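Local coordinates for F21M12.9 protein (Arabidopsis thaliana, PDB 3ADG), which binds double-stranded RNA and assists DICER-LIKE 1 in accurately processing primary microRNAs to mature microRNAs in the plant nucleus, at residues Ser38-Ile41 with Arg46-Ser49. Sequence-based numbering, arbitrary orientation.
Sequences STVI and RYNS
The hydroxyl oxygen of Ser49 receives the backbone N-H of Ser38 in an almost straight bond (N to OG 2.8 Å, 175° at the hydrogen). A chi1 of 77° sets OG between the backbone N and carbonyl carbon of Ser49, turned to the neighbouring strand, so that a side chain supplies the acceptor just where strand 45-48 gives way to loop. Ser49 N returns a bond to Ser38 O, also 2.8 Å. Farther along the hairpin, Val40 and Tyr47 form an antiparallel hydrogen-bonded pair, with Val40 N 2.9 Å from Tyr47 O and Tyr47 N 2.8 Å from Val40 O. Their side chains share the sheet face packed against helix 56-71, which Tyr47 meets at Ala67; Val40 CG1 rests 3.8 Å from Tyr47 CB.

Thr39, Ile41 and Arg46 occupy the other face. The Arg46 chain bends at chi3 (54°) and brings its guanidinium over Thr39, whose CG2 lies under one face, 3.5 Å from NH2 and offset toward the rim. Ile41 CG1 approaches NH1 obliquely at 3.8 Å. Beyond them, NH2 forms a salt bridge with Glu24 of strand 22-28. Arg46 therefore spans the central strand of the first of the protein's two double-stranded RNA-binding domains, linking the two outer strands by charge above an aliphatic bed, while backbone bonds and Ser49 secure the hairpin beneath.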
loop_
_atom_site.group_PDB
_atom_site.type_symbol
_atom_site.label_atom_id
_atom_site.label_comp_id
_atom_site.label_asym_id
_atom_site.label_seq_id
_atom_site.Cartn_x
_atom_site.Cartn_y
_atom_site.Cartn_z
ATOM N N SER A 38 1.089 0.920 -6.167
ATOM C CA SER A 38 0.616 1.834 -5.127
ATOM C C SER A 38 1.766 2.246 -4.209
ATOM O O SER A 38 2.710 1.490 -3.990
ATOM C CB SER A 38 -0.523 1.196 -4.314
ATOM O OG SER A 38 -0.908 2.032 -3.244
ATOM N N THR A 39 1.657 3.450 -3.672
ATOM C CA THR A 39 2.539 3.930 -2.636
ATOM C C THR A 39 1.639 4.196 -1.465
ATOM O O THR A 39 0.590 4.838 -1.637
ATOM C CB THR A 39 3.267 5.236 -3.033
ATOM O OG1 THR A 39 4.035 5.016 -4.218
ATOM C CG2 THR A 39 4.213 5.721 -1.883
ATOM N N VAL A 40 2.010 3.643 -0.316
ATOM C CA VAL A 40 1.366 3.962 0.958
ATOM C C VAL A 40 2.237 4.963 1.693
ATOM O O VAL A 40 3.483 4.820 1.744
ATOM C CB VAL A 40 0.998 2.709 1.852
ATOM C CG1 VAL A 40 2.230 1.974 2.355
ATOM C CG2 VAL A 40 0.084 3.115 3.048
ATOM N N ILE A 41 1.575 5.963 2.270
ATOM C CA ILE A 41 2.241 6.999 3.018
ATOM C C ILE A 41 1.780 6.957 4.477
ATOM O O ILE A 41 0.580 7.091 4.775
ATOM C CB ILE A 41 2.019 8.388 2.384
ATOM C CG1 ILE A 41 2.445 8.370 0.904
ATOM C CG2 ILE A 41 2.780 9.455 3.154
ATOM C CD1 ILE A 41 1.267 8.236 -0.127
ATOM N N ARG A 46 7.193 6.984 2.736
ATOM C CA ARG A 46 6.576 6.406 1.529
ATOM C C ARG A 46 7.057 4.978 1.273
ATOM O O ARG A 46 8.249 4.723 1.191
ATOM C CB ARG A 46 6.892 7.260 0.305
ATOM C CG ARG A 46 6.404 8.712 0.409
ATOM C CD ARG A 46 6.823 9.564 -0.811
ATOM N NE ARG A 46 6.416 8.973 -2.097
ATOM C CZ ARG A 46 5.226 9.176 -2.653
ATOM N NH1 ARG A 46 4.318 9.929 -2.020
ATOM N NH2 ARG A 46 4.939 8.607 -3.810
ATOM N N TYR A 47 6.125 4.051 1.100
ATOM C CA TYR A 47 6.511 2.644 0.855
ATOM C C TYR A 47 5.840 2.217 -0.412
ATOM O O TYR A 47 4.639 2.418 -0.549
ATOM C CB TYR A 47 6.032 1.745 1.985
ATOM C CG TYR A 47 6.433 2.184 3.380
ATOM C CD1 TYR A 47 5.618 3.031 4.119
ATOM C CD2 TYR A 47 7.635 1.742 3.956
ATOM C CE1 TYR A 47 5.984 3.423 5.402
ATOM C CE2 TYR A 47 7.994 2.106 5.251
ATOM C CZ TYR A 47 7.166 2.960 5.958
ATOM O OH TYR A 47 7.494 3.331 7.226
ATOM N N ASN A 48 6.593 1.583 -1.307
ATOM C CA ASN A 48 6.086 1.283 -2.618
ATOM C C ASN A 48 5.744 -0.192 -2.782
ATOM O O ASN A 48 6.495 -1.061 -2.367
ATOM C CB ASN A 48 7.088 1.743 -3.667
ATOM C CG ASN A 48 7.126 3.259 -3.770
ATOM O OD1 ASN A 48 7.966 3.935 -3.152
ATOM N ND2 ASN A 48 6.180 3.800 -4.490
ATOM N N SER A 49 4.577 -0.453 -3.351
ATOM C CA SER A 49 4.224 -1.814 -3.783
ATOM C C SER A 49 5.103 -2.316 -4.932
ATOM O O SER A 49 5.807 -1.551 -5.650
ATOM C CB SER A 49 2.769 -1.841 -4.256
ATOM O OG SER A 49 2.686 -1.274 -5.564
#